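Local coordinates for protein transcriptional regulator AefR (PDB 3CDL) that probably binds cis-regulatory DNA as a TetR-family transcription factor and so regulates transcription, at residues B[10-15]-B[61-66]; B[17-22]-B[106-111]; B[25-30]-B[55-60]; B[91-96]-B[158-163]; B[136-141]-B[145-150]. One frame throughout, in Å; residues are numbered along the deposited sequence. Where two conformers were deposited one is given.

Interaction 1: residues B[10-15]-B[61-66]; sequences KRESIV and LQRLWN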
# COMPACT_ATOMS: atom_id res chain seq x y z
N LYS B 10 28.36 -8.45 -10.80
CA LYS B 10 27.83 -9.76 -11.17
C LYS B 10 26.71 -10.23 -10.24
O LYS B 10 25.82 -10.97 -10.68
CB LYS B 10 28.93 -10.81 -11.26
CG LYS B 10 28.56 -12.00 -12.15
CD LYS B 10 28.31 -11.58 -13.62
CE LYS B 10 29.61 -11.21 -14.36
NZ LYS B 10 30.58 -12.33 -14.43
N ARG B 11 26.76 -9.82 -8.97
CA ARG B 11 25.64 -10.05 -8.06
C ARG B 11 24.43 -9.29 -8.58
O ARG B 11 23.33 -9.86 -8.68
CB ARG B 11 25.97 -9.62 -6.62
CG ARG B 11 26.15 -10.78 -5.64
CD ARG B 11 25.64 -10.47 -4.22
NE ARG B 11 25.41 -11.70 -3.45
CZ ARG B 11 24.78 -11.77 -2.27
NH1 ARG B 11 24.31 -10.67 -1.68
NH2 ARG B 11 24.62 -12.95 -1.67
N GLU B 12 24.65 -8.02 -8.93
CA GLU B 12 23.60 -7.15 -9.43
C GLU B 12 22.99 -7.72 -10.69
O GLU B 12 21.77 -7.71 -10.85
CB GLU B 12 24.11 -5.72 -9.68
CG GLU B 12 24.63 -4.98 -8.45
CD GLU B 12 23.56 -4.65 -7.41
OE1 GLU B 12 23.93 -4.03 -6.37
OE2 GLU B 12 22.37 -4.99 -7.61
N SER B 13 23.85 -8.22 -11.57
CA SER B 13 23.43 -8.91 -12.79
C SER B 13 22.37 -9.98 -12.47
O SER B 13 21.28 -9.98 -13.05
CB SER B 13 24.65 -9.54 -13.47
OG SER B 13 24.39 -9.94 -14.80
N ILE B 14 22.68 -10.87 -11.54
CA ILE B 14 21.79 -11.97 -11.16
C ILE B 14 20.50 -11.48 -10.46
O ILE B 14 19.40 -11.95 -10.75
CB ILE B 14 22.52 -13.00 -10.27
CG1 ILE B 14 23.77 -13.54 -10.97
CG2 ILE B 14 21.57 -14.13 -9.86
CD1 ILE B 14 24.80 -14.14 -10.04
N VAL B 15 20.66 -10.54 -9.53
CA VAL B 15 19.52 -9.90 -8.86
C VAL B 15 18.59 -9.29 -9.91
O VAL B 15 17.38 -9.51 -9.84
CB VAL B 15 19.97 -8.81 -7.85
CG1 VAL B 15 18.79 -7.99 -7.36
CG2 VAL B 15 20.72 -9.43 -6.68
N LEU B 61 14.58 -8.52 -0.14
CA LEU B 61 13.87 -7.94 0.99
C LEU B 61 14.76 -6.90 1.70
O LEU B 61 14.39 -5.73 1.77
CB LEU B 61 13.43 -9.05 1.95
CG LEU B 61 12.17 -8.88 2.78
CD1 LEU B 61 10.94 -8.64 1.90
CD2 LEU B 61 11.96 -10.10 3.68
N GLN B 62 15.93 -7.34 2.18
CA GLN B 62 16.91 -6.46 2.82
C GLN B 62 17.03 -5.14 2.07
O GLN B 62 17.02 -4.07 2.67
CB GLN B 62 18.30 -7.11 2.92
CG GLN B 62 18.37 -8.53 3.54
CD GLN B 62 18.03 -8.58 5.03
OE1 GLN B 62 18.93 -8.72 5.88
NE2 GLN B 62 16.74 -8.49 5.36
N ARG B 63 17.13 -5.24 0.74
CA ARG B 63 17.30 -4.10 -0.16
C ARG B 63 16.11 -3.17 -0.20
O ARG B 63 16.25 -1.99 -0.54
CB ARG B 63 17.52 -4.60 -1.58
CG ARG B 63 18.91 -5.02 -1.89
CD ARG B 63 19.02 -5.26 -3.37
NE ARG B 63 20.24 -6.00 -3.71
CZ ARG B 63 20.87 -5.90 -4.87
NH1 ARG B 63 20.42 -5.08 -5.81
NH2 ARG B 63 21.97 -6.62 -5.09
N LEU B 64 14.93 -3.70 0.11
CA LEU B 64 13.69 -2.98 -0.09
C LEU B 64 13.48 -1.91 0.97
O LEU B 64 13.82 -0.76 0.76
CB LEU B 64 12.50 -3.93 -0.16
CG LEU B 64 11.24 -3.23 -0.64
CD1 LEU B 64 11.51 -2.51 -1.95
CD2 LEU B 64 10.11 -4.21 -0.80
N TRP B 65 12.91 -2.30 2.11
CA TRP B 65 12.65 -1.34 3.17
C TRP B 65 13.94 -0.83 3.83
O TRP B 65 13.89 -0.05 4.79
CB TRP B 65 11.63 -1.90 4.19
CG TRP B 65 11.75 -3.38 4.47
CD1 TRP B 65 10.80 -4.33 4.23
CD2 TRP B 65 12.86 -4.07 5.05
NE1 TRP B 65 11.25 -5.57 4.62
CE2 TRP B 65 12.52 -5.44 5.13
CE3 TRP B 65 14.13 -3.66 5.52
CZ2 TRP B 65 13.39 -6.41 5.64
CZ3 TRP B 65 15.00 -4.62 6.03
CH2 TRP B 65 14.62 -5.98 6.09
N ASN B 66 15.09 -1.25 3.31
CA ASN B 66 16.34 -0.56 3.60
C ASN B 66 16.36 0.85 2.99
O ASN B 66 17.05 1.74 3.49
CB ASN B 66 17.55 -1.37 3.15
CG ASN B 66 18.28 -2.02 4.32
OD1 ASN B 66 19.45 -1.73 4.57
ND2 ASN B 66 17.60 -2.91 5.04
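Arg63 lays one face of its guanidinium group over the side chain of Val15, whose CG1 stands 3.6 Å above the guanidinium plane, offset toward its rim. The edge of the Arg63 guanidinium meets Glu12 in a salt bridge: NH1 of Arg63 donates to OE2 of Glu12 over 2.7 Å, at an angle of 151° and close to the guanidinium plane, using the syn lone pair of OE2. A second, weak bond runs from Arg63 NH2 to the same OE2 of Glu12 at 3.0 Å. Both nitrogens thus share one oxygen, and the carboxylate and guanidinium planes are steeply inclined, 68° apart. The residues belong to helix 9-24 and helix 53-64, which flank the predicted helix-turn-helix in this TetR-type fold and are here bridged by side chains. Arg63 reaches across because its chain is extended from CG to NE (chi2 -171°), while that of Glu12 is bent at chi2. Glu59 holds Arg63 NE in another salt bridge, so carboxylates on two helices fix the guanidinium.

Interaction 2: residues B[17-22]-B[106-111]; sequences AAIAEF and ARVVVG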
# COMPACT_ATOMS: atom_id res chain seq x y z
N ALA B 17 18.21 -9.93 -13.21
CA ALA B 17 17.53 -11.01 -13.91
C ALA B 17 16.45 -11.62 -13.02
O ALA B 17 15.41 -12.04 -13.51
CB ALA B 17 18.53 -12.06 -14.34
N ALA B 18 16.70 -11.67 -11.72
CA ALA B 18 15.72 -12.25 -10.80
C ALA B 18 14.46 -11.39 -10.78
O ALA B 18 13.34 -11.92 -10.79
CB ALA B 18 16.31 -12.41 -9.40
N ILE B 19 14.65 -10.08 -10.76
CA ILE B 19 13.56 -9.12 -10.72
C ILE B 19 12.73 -9.25 -11.99
O ILE B 19 11.50 -9.42 -11.93
CB ILE B 19 14.12 -7.70 -10.53
CG1 ILE B 19 14.74 -7.58 -9.14
CG2 ILE B 19 13.04 -6.63 -10.81
CD1 ILE B 19 15.25 -6.21 -8.81
N ALA B 20 13.42 -9.20 -13.12
CA ALA B 20 12.84 -9.31 -14.44
C ALA B 20 12.06 -10.61 -14.58
O ALA B 20 10.89 -10.59 -14.94
CB ALA B 20 13.93 -9.25 -15.48
N GLU B 21 12.72 -11.73 -14.28
CA GLU B 21 12.07 -13.04 -14.39
C GLU B 21 10.90 -13.19 -13.43
O GLU B 21 9.85 -13.68 -13.84
CB GLU B 21 13.06 -14.20 -14.22
CG GLU B 21 13.96 -14.50 -15.44
CD GLU B 21 13.22 -14.96 -16.71
OE1 GLU B 21 13.77 -14.75 -17.82
OE2 GLU B 21 12.12 -15.53 -16.61
N PHE B 22 11.06 -12.79 -12.16
CA PHE B 22 9.97 -12.88 -11.19
C PHE B 22 8.84 -11.93 -11.60
O PHE B 22 7.68 -12.14 -11.25
CB PHE B 22 10.40 -12.50 -9.77
CG PHE B 22 11.42 -13.41 -9.17
CD1 PHE B 22 12.38 -12.91 -8.30
CD2 PHE B 22 11.43 -14.77 -9.44
CE1 PHE B 22 13.35 -13.75 -7.73
CE2 PHE B 22 12.40 -15.62 -8.87
CZ PHE B 22 13.36 -15.11 -8.02
N ALA B 106 10.45 -3.41 -5.46
CA ALA B 106 9.30 -3.29 -4.60
C ALA B 106 8.12 -4.09 -5.16
O ALA B 106 7.48 -4.85 -4.42
CB ALA B 106 8.93 -1.84 -4.46
N ARG B 107 7.84 -3.90 -6.45
CA ARG B 107 6.75 -4.61 -7.11
C ARG B 107 6.91 -6.13 -7.01
O ARG B 107 6.03 -6.83 -6.50
CB ARG B 107 6.66 -4.21 -8.57
CG ARG B 107 5.55 -3.26 -8.88
CD ARG B 107 5.55 -2.87 -10.36
NE ARG B 107 6.78 -2.14 -10.72
CZ ARG B 107 6.83 -0.83 -10.96
NH1 ARG B 107 5.72 -0.09 -10.91
NH2 ARG B 107 7.99 -0.24 -11.27
N VAL B 108 8.04 -6.65 -7.49
CA VAL B 108 8.24 -8.09 -7.37
C VAL B 108 8.20 -8.59 -5.91
O VAL B 108 7.69 -9.66 -5.68
CB VAL B 108 9.40 -8.71 -8.27
CG1 VAL B 108 9.64 -7.87 -9.51
CG2 VAL B 108 10.68 -8.91 -7.53
N VAL B 109 8.68 -7.80 -4.94
CA VAL B 109 8.71 -8.28 -3.53
C VAL B 109 7.31 -8.32 -2.89
O VAL B 109 6.92 -9.32 -2.29
CB VAL B 109 9.72 -7.50 -2.62
CG1 VAL B 109 9.64 -7.98 -1.20
CG2 VAL B 109 11.13 -7.71 -3.11
N VAL B 110 6.59 -7.21 -3.03
CA VAL B 110 5.18 -7.17 -2.72
C VAL B 110 4.40 -8.24 -3.47
O VAL B 110 3.56 -8.93 -2.89
CB VAL B 110 4.59 -5.78 -3.03
CG1 VAL B 110 3.07 -5.77 -2.72
CG2 VAL B 110 5.32 -4.72 -2.21
N GLY B 111 4.67 -8.37 -4.76
CA GLY B 111 4.02 -9.40 -5.56
C GLY B 111 4.32 -10.80 -5.04
O GLY B 111 3.47 -11.69 -5.10
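Apolar packing makes this contact, and Val108 is its centre: CG1 of Val108 lies 3.8 Å from CG2 of Ile19, the two side chains crossing at about a right angle. One turn further along helix 9-24, CB of Phe22 comes within 4.2 Å of CB of Val108. The Phe22 ring itself leads away from segment 106-111, though its exact placing is doubtful. With CG placed anti to the carbonyl carbon (chi1 -64°), the ring is carried off to meet Phe27, and it also touches Ile35 of helix 32-39. In this way the first helix of the TetR-type DNA-binding region rests on a helix of the C-terminal domain, one of the junctions between the two parts of the fold. One contact is with the backbone: CG1 of Val108 touches the carbonyl O of Ile19 at 3.4 Å. No hydrogen bond joins the segments, whose closest CA atoms, those of Phe22 and Val108, are 6.4 Å apart. Val108 also packs on Met60 of helix 53-64. Beyond this contact, helix 100-114 reaches the dimer partner, where Gly111 O is hydrogen-bonded to His115 NE2 of the second subunit.

Interaction 3: residues B[25-30]-B[55-60]; sequences RGFEIT and ELFAEM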
# COMPACT_ATOMS: atom_id res chain seq x y z
N ARG B 25 7.49 -14.28 -15.07
CA ARG B 25 6.88 -15.58 -14.85
C ARG B 25 6.11 -15.61 -13.52
O ARG B 25 5.15 -16.36 -13.37
CB ARG B 25 7.95 -16.68 -14.84
CG ARG B 25 9.03 -16.58 -15.90
CD ARG B 25 8.63 -17.23 -17.22
NE ARG B 25 9.75 -17.26 -18.17
CZ ARG B 25 9.80 -18.03 -19.26
NH1 ARG B 25 8.79 -18.86 -19.58
NH2 ARG B 25 10.88 -17.98 -20.04
N GLY B 26 6.53 -14.78 -12.58
CA GLY B 26 6.08 -14.90 -11.20
C GLY B 26 7.21 -15.53 -10.41
O GLY B 26 8.13 -16.11 -10.99
N PHE B 27 7.14 -15.43 -9.09
CA PHE B 27 8.22 -15.87 -8.23
C PHE B 27 8.42 -17.40 -8.16
O PHE B 27 9.52 -17.90 -8.42
CB PHE B 27 8.06 -15.28 -6.81
CG PHE B 27 9.11 -15.74 -5.86
CD1 PHE B 27 10.37 -15.11 -5.84
CD2 PHE B 27 8.89 -16.82 -5.03
CE1 PHE B 27 11.37 -15.54 -4.99
CE2 PHE B 27 9.89 -17.26 -4.18
CZ PHE B 27 11.13 -16.62 -4.15
N GLU B 28 7.36 -18.13 -7.77
CA GLU B 28 7.45 -19.58 -7.49
C GLU B 28 7.68 -20.45 -8.70
O GLU B 28 8.39 -21.46 -8.60
CB GLU B 28 6.23 -20.08 -6.69
CG GLU B 28 6.42 -20.12 -5.13
CD GLU B 28 7.25 -21.35 -4.62
OE1 GLU B 28 8.28 -21.71 -5.23
OE2 GLU B 28 6.87 -21.94 -3.58
N ILE B 29 7.11 -20.09 -9.85
CA ILE B 29 7.36 -20.84 -11.09
C ILE B 29 8.72 -20.53 -11.76
O ILE B 29 9.14 -21.26 -12.65
CB ILE B 29 6.21 -20.70 -12.15
CG1 ILE B 29 6.44 -19.48 -13.05
CG2 ILE B 29 4.83 -20.72 -11.49
CD1 ILE B 29 5.67 -19.53 -14.37
N THR B 30 9.38 -19.46 -11.32
CA THR B 30 10.69 -19.06 -11.87
C THR B 30 11.81 -19.88 -11.25
O THR B 30 11.92 -19.95 -10.03
CB THR B 30 10.97 -17.59 -11.61
OG1 THR B 30 9.90 -16.80 -12.15
CG2 THR B 30 12.28 -17.17 -12.28
N GLU B 55 17.30 -17.54 -0.24
CA GLU B 55 18.48 -16.70 0.02
C GLU B 55 18.50 -15.50 -0.93
O GLU B 55 19.08 -14.46 -0.61
CB GLU B 55 19.77 -17.52 -0.10
CG GLU B 55 20.80 -17.25 1.01
CD GLU B 55 22.04 -16.44 0.55
OE1 GLU B 55 21.90 -15.55 -0.32
OE2 GLU B 55 23.15 -16.68 1.08
N LEU B 56 17.87 -15.64 -2.08
CA LEU B 56 17.80 -14.57 -3.06
C LEU B 56 16.67 -13.60 -2.71
O LEU B 56 16.85 -12.37 -2.76
CB LEU B 56 17.61 -15.17 -4.47
CG LEU B 56 17.21 -14.29 -5.66
CD1 LEU B 56 18.27 -13.21 -6.00
CD2 LEU B 56 16.96 -15.20 -6.84
N PHE B 57 15.52 -14.17 -2.36
CA PHE B 57 14.41 -13.40 -1.82
C PHE B 57 14.82 -12.63 -0.56
O PHE B 57 14.40 -11.49 -0.37
CB PHE B 57 13.21 -14.29 -1.51
CG PHE B 57 12.01 -13.52 -1.03
CD1 PHE B 57 11.19 -12.85 -1.93
CD2 PHE B 57 11.71 -13.46 0.32
CE1 PHE B 57 10.11 -12.15 -1.51
CE2 PHE B 57 10.63 -12.75 0.76
CZ PHE B 57 9.82 -12.08 -0.16
N ALA B 58 15.64 -13.26 0.28
CA ALA B 58 16.15 -12.64 1.51
C ALA B 58 16.90 -11.36 1.19
O ALA B 58 16.76 -10.37 1.89
CB ALA B 58 17.04 -13.59 2.28
N GLU B 59 17.68 -11.39 0.11
CA GLU B 59 18.53 -10.29 -0.29
C GLU B 59 17.71 -9.14 -0.85
O GLU B 59 17.93 -7.99 -0.52
CB GLU B 59 19.54 -10.74 -1.35
CG GLU B 59 20.98 -10.27 -1.09
CD GLU B 59 21.17 -8.79 -1.26
OE1 GLU B 59 21.74 -8.37 -2.29
OE2 GLU B 59 20.76 -8.04 -0.36
N MSE B 60 16.75 -9.48 -1.71
CA MSE B 60 15.79 -8.51 -2.25
C MSE B 60 15.00 -7.78 -1.16
O MSE B 60 14.77 -6.58 -1.27
CB MSE B 60 14.83 -9.23 -3.17
CG MSE B 60 15.25 -9.23 -4.60
SE MSE B 60 14.21 -10.47 -5.66
CE MSE B 60 12.41 -10.21 -4.99
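This is a T-shaped aromatic pair beside the predicted helix-turn-helix (31-50), within the TetR-type N-terminal region, joining the loop after helix 9-24 to helix 53-64. The edge of the Phe57 ring is turned toward the face of the Phe27 ring, with centroids 5.6 Å apart and planes at 68°. CE1 of Phe27 lies 4.1 Å from CD1 of Phe57, and the same CE1 and the neighbouring CZ of Phe27 both touch CB of Phe57, so the ring of Phe27 reaches the base of the other side chain as well as its rim. Each phenylalanine has CG anti to its own backbone N (chi1 178° for Phe27), which carries the ring out from its backbone; the two side chains cross at about a right angle. The contact is purely apolar, with no hydrogen bond between the segments. Gly26, the first residue to leave helical geometry after helix 9-24, has positive phi (104°) and turns the chain just before Phe27. Lys53 forms a cation-pi contact with Phe27 and donates hydrogen bonds to the carbonyl oxygens of Phe27 and Thr30, pinning the loop. The pair is walled by several helices: Phe57 packs on Thr113 of helix 100-114 and Val122 of helix 117-125, and Arg119 of that last helix touches Phe27 and makes a cation-pi contact with Phe57.

Interaction 4: residues B[91-96]-B[158-163]; sequences WGKMRN and QMHALL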
# COMPACT_ATOMS: atom_id res chain seq x y z
N TRP B 91 13.09 14.70 1.67
CA TRP B 91 13.67 14.63 0.35
C TRP B 91 14.49 13.38 0.10
O TRP B 91 14.35 12.76 -0.95
CB TRP B 91 14.44 15.90 -0.03
CG TRP B 91 13.56 16.93 -0.68
CD1 TRP B 91 13.22 18.14 -0.18
CD2 TRP B 91 12.86 16.81 -1.94
NE1 TRP B 91 12.40 18.81 -1.06
CE2 TRP B 91 12.15 18.01 -2.14
CE3 TRP B 91 12.77 15.81 -2.92
CZ2 TRP B 91 11.37 18.25 -3.27
CZ3 TRP B 91 11.99 16.04 -4.05
CH2 TRP B 91 11.29 17.26 -4.21
N GLY B 92 15.35 13.02 1.05
CA GLY B 92 16.04 11.72 1.00
C GLY B 92 15.12 10.55 0.68
O GLY B 92 15.32 9.82 -0.30
N LYS B 93 14.08 10.36 1.50
CA LYS B 93 13.10 9.31 1.24
C LYS B 93 12.36 9.47 -0.10
O LYS B 93 12.02 8.48 -0.72
CB LYS B 93 12.10 9.20 2.38
CG LYS B 93 11.17 7.96 2.35
CD LYS B 93 11.96 6.64 2.23
CE LYS B 93 11.25 5.44 2.83
NZ LYS B 93 9.76 5.30 2.51
N MSE B 94 12.11 10.70 -0.55
CA MSE B 94 11.42 10.91 -1.81
C MSE B 94 12.30 10.59 -3.03
O MSE B 94 11.83 10.04 -4.02
CB MSE B 94 10.86 12.33 -1.90
CG MSE B 94 10.16 12.67 -3.22
SE MSE B 94 8.59 11.50 -3.62
CE MSE B 94 7.40 12.14 -2.21
N ARG B 95 13.58 10.93 -2.95
CA ARG B 95 14.51 10.61 -4.04
C ARG B 95 14.68 9.08 -4.21
O ARG B 95 14.90 8.58 -5.32
CB ARG B 95 15.86 11.31 -3.80
CG ARG B 95 15.82 12.87 -3.91
CD ARG B 95 17.24 13.47 -3.84
NE ARG B 95 17.57 14.02 -2.52
CZ ARG B 95 17.49 15.31 -2.17
NH1 ARG B 95 17.09 16.24 -3.05
NH2 ARG B 95 17.80 15.67 -0.94
N ASN B 96 14.55 8.34 -3.10
CA ASN B 96 14.67 6.88 -3.13
C ASN B 96 13.43 6.22 -3.74
O ASN B 96 13.53 5.29 -4.53
CB ASN B 96 14.98 6.32 -1.72
CG ASN B 96 16.33 6.80 -1.19
OD1 ASN B 96 17.37 6.66 -1.84
ND2 ASN B 96 16.31 7.37 0.00
N GLN B 158 2.88 7.58 9.81
CA GLN B 158 2.13 8.69 9.25
C GLN B 158 3.04 9.50 8.34
O GLN B 158 2.70 9.79 7.18
CB GLN B 158 1.61 9.57 10.39
CG GLN B 158 0.67 8.85 11.35
CD GLN B 158 0.22 9.75 12.48
OE1 GLN B 158 -0.96 10.02 12.60
NE2 GLN B 158 1.15 10.24 13.29
N MSE B 159 4.24 9.81 8.85
CA MSE B 159 5.25 10.53 8.09
C MSE B 159 5.44 9.86 6.72
O MSE B 159 5.35 10.49 5.69
CB MSE B 159 6.58 10.54 8.87
CG MSE B 159 7.30 11.88 8.90
SE MSE B 159 9.15 11.79 9.55
CE MSE B 159 9.08 13.18 10.89
N HIS B 160 5.73 8.55 6.77
CA HIS B 160 5.97 7.73 5.59
C HIS B 160 4.78 7.60 4.67
O HIS B 160 4.94 7.67 3.44
CB HIS B 160 6.48 6.35 6.00
CG HIS B 160 7.96 6.30 6.19
ND1 HIS B 160 8.55 6.13 7.43
CD2 HIS B 160 8.97 6.43 5.30
CE1 HIS B 160 9.87 6.13 7.29
NE2 HIS B 160 10.15 6.32 6.01
N ALA B 161 3.60 7.42 5.27
CA ALA B 161 2.30 7.38 4.59
C ALA B 161 2.01 8.63 3.77
O ALA B 161 1.42 8.57 2.71
CB ALA B 161 1.17 7.19 5.62
N LEU B 162 2.40 9.78 4.29
CA LEU B 162 2.14 11.03 3.59
C LEU B 162 2.90 11.14 2.27
O LEU B 162 2.48 11.86 1.40
CB LEU B 162 2.42 12.23 4.51
CG LEU B 162 1.25 12.92 5.28
CD1 LEU B 162 -0.16 12.37 4.95
CD2 LEU B 162 1.49 13.04 6.81
N LEU B 163 4.00 10.37 2.13
CA LEU B 163 4.84 10.30 0.91
C LEU B 163 4.51 9.09 0.04
O LEU B 163 4.33 9.20 -1.16
CB LEU B 163 6.32 10.24 1.29
CG LEU B 163 7.18 11.52 1.40
CD1 LEU B 163 6.55 12.59 2.23
CD2 LEU B 163 8.62 11.22 1.91
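His160 and Leu163 of helix 152-167 pack on helix 82-97 inside the all-helical C-terminal domain of this TetR-family protein, the short segments crossing at -45° with axes 10.9 Å apart at closest approach. His160 comes first: the side chains of Lys93 and His160 cross at about a right angle. CE of Lys93 lies 3.5 Å from both CD2 and NE2 of His160, and NZ of Lys93 is 3.1 Å from CD2 of His160, a close approach that is not a hydrogen bond. Bends at chi2 (53°) and chi4 (44°) fold the lysine chain back onto the imidazole. His160 is stacked on Phe134 of helix 133-143, which Lys93 touches too, while His160 ND1 forms a weak hydrogen bond to Ala156 O. Between the two contact residues, Ala161 and Leu162 belong to the dimer interface, packing on Ser165 and Gln158 of the second subunit respectively. Leu163 then points toward helix 82-97 and is embraced by two consecutive residues. On one branch, CD2 of Leu163 lies 4.1 Å from CB of Lys93. From Met94, a selenomethionine folded at chi2 and chi3, the terminal methyl CE approaches CG of Leu163 to 3.7 Å.

Interaction 5: residues B[136-141]-B[145-150]; sequences AWIRAA and GRLKPV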
# COMPACT_ATOMS: atom_id res chain seq x y z
N ALA B 136 14.16 7.12 14.41
CA ALA B 136 15.31 7.50 15.22
C ALA B 136 15.30 9.00 15.50
O ALA B 136 15.56 9.44 16.63
CB ALA B 136 16.60 7.09 14.51
N TRP B 137 14.97 9.78 14.47
CA TRP B 137 14.91 11.23 14.54
C TRP B 137 13.80 11.71 15.46
O TRP B 137 14.06 12.52 16.36
CB TRP B 137 14.70 11.78 13.13
CG TRP B 137 14.82 13.27 12.99
CD1 TRP B 137 15.97 14.00 12.82
CD2 TRP B 137 13.74 14.21 12.99
NE1 TRP B 137 15.66 15.34 12.72
CE2 TRP B 137 14.30 15.49 12.81
CE3 TRP B 137 12.35 14.09 13.11
CZ2 TRP B 137 13.52 16.64 12.77
CZ3 TRP B 137 11.57 15.23 13.06
CH2 TRP B 137 12.16 16.49 12.90
N ILE B 138 12.58 11.22 15.24
CA ILE B 138 11.42 11.59 16.06
C ILE B 138 11.71 11.41 17.55
O ILE B 138 11.42 12.30 18.34
CB ILE B 138 10.11 10.83 15.62
CG1 ILE B 138 9.62 11.33 14.25
CG2 ILE B 138 8.99 11.00 16.64
CD1 ILE B 138 8.89 10.28 13.41
N ARG B 139 12.27 10.25 17.91
CA ARG B 139 12.72 9.95 19.27
C ARG B 139 13.75 10.97 19.77
O ARG B 139 13.65 11.45 20.90
CB ARG B 139 13.28 8.52 19.34
CG ARG B 139 13.89 8.10 20.69
CD ARG B 139 13.97 6.57 20.88
NE ARG B 139 13.95 5.84 19.62
CZ ARG B 139 12.99 5.00 19.24
NH1 ARG B 139 13.05 4.41 18.05
NH2 ARG B 139 11.97 4.74 20.06
N ALA B 140 14.74 11.30 18.94
CA ALA B 140 15.73 12.33 19.31
C ALA B 140 15.09 13.72 19.50
O ALA B 140 15.34 14.39 20.52
CB ALA B 140 16.84 12.38 18.28
N ALA B 141 14.26 14.13 18.53
CA ALA B 141 13.53 15.40 18.57
C ALA B 141 12.66 15.51 19.83
O ALA B 141 12.56 16.58 20.44
CB ALA B 141 12.69 15.55 17.32
N GLY B 145 12.70 17.86 23.57
CA GLY B 145 11.47 18.56 23.91
C GLY B 145 10.95 19.46 22.82
O GLY B 145 10.36 20.50 23.11
N ARG B 146 11.16 19.06 21.56
CA ARG B 146 10.71 19.83 20.39
C ARG B 146 9.55 19.18 19.67
O ARG B 146 8.88 19.81 18.84
CB ARG B 146 11.86 20.09 19.43
CG ARG B 146 12.73 21.29 19.86
CD ARG B 146 13.17 22.12 18.67
NE ARG B 146 14.45 21.65 18.15
CZ ARG B 146 15.04 22.10 17.05
NH1 ARG B 146 16.23 21.59 16.69
NH2 ARG B 146 14.46 23.03 16.29
N LEU B 147 9.34 17.91 19.98
CA LEU B 147 8.23 17.17 19.42
C LEU B 147 7.39 16.63 20.56
O LEU B 147 7.87 16.46 21.68
CB LEU B 147 8.70 16.03 18.53
CG LEU B 147 9.03 16.25 17.06
CD1 LEU B 147 9.13 14.88 16.42
CD2 LEU B 147 8.01 17.15 16.30
N LYS B 148 6.12 16.39 20.26
CA LYS B 148 5.15 16.04 21.27
C LYS B 148 5.25 14.54 21.54
O LYS B 148 5.58 13.76 20.65
CB LYS B 148 3.78 16.57 20.80
CG LYS B 148 2.55 15.70 20.93
CD LYS B 148 1.34 16.42 20.27
CE LYS B 148 1.35 17.97 20.47
NZ LYS B 148 0.39 18.69 19.56
N PRO B 149 5.04 14.12 22.80
CA PRO B 149 5.09 12.68 23.12
C PRO B 149 4.13 11.82 22.30
O PRO B 149 2.92 12.04 22.30
CB PRO B 149 4.69 12.65 24.60
CG PRO B 149 4.02 13.97 24.84
CD PRO B 149 4.78 14.93 23.99
N VAL B 150 4.68 10.86 21.57
CA VAL B 150 3.90 9.84 20.88
C VAL B 150 4.90 8.71 20.64
O VAL B 150 6.09 8.95 20.73
CB VAL B 150 3.24 10.38 19.55
CG1 VAL B 150 4.28 10.98 18.58
CG2 VAL B 150 2.41 9.32 18.88
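Leu147 points at helix 133-143 and sets its CD1 methyl among three side chains of that helix. Ala141 comes closest, with CB 3.7 Å from both CG and CD1 of Leu147. One turn back, CG2 of Ile138 lies 3.9 Å from CD1 of Leu147, the two side chains meeting at a slant. Trp137 crosses the leucine at about a right angle, and CZ3 at the far end of its indole reaches CD1 of Leu147 at 4.2 Å. That atom arrives there because CG of Trp137 is anti to the backbone N (chi1 -172°), while NE1 is hydrogen-bonded to Gln85. The turn that brings Leu147 back is a Schellman motif: Gly145 has positive phi (70°), and Arg146 N donates to Ala141 O over 3.1 Å at 162°. Such a turn closes the C-terminal end of the helix and folds the following chain against its side, here within the C-terminal domain. Leu147 also touches Leu196 and Tyr199 of helix 181-199, and in the conformer given Met159 of helix 152-167 touches Trp137 and Ile138. The guanidinium of Arg146 leads away from helix 133-143, where its NH1 bonds to Val80 O.

How the interactions relate
Interactions 1, 2 and 3 cluster at the end that carries the predicted DNA-binding motif, 4 and 5 in the C-terminal domain, with 3 and 5 about 38 Å apart between centres. Helix 9-24 serves interactions 1 and 2, helix 53-64 serves 1 and 3, and Met60 of segment 55-60 packs on Val108 and Val109 of 2. Chemistry varies with place: 1 is a partly buried salt bridge, 2 apolar and built round Val108 where the two domains meet, 3 aromatic, 4 mixed, with a lysine against a histidine beside selenomethionine packing. Interaction 5, the most buried, alone joins its segments by a backbone hydrogen bond. Segments of 2 and 4 also reach the second subunit.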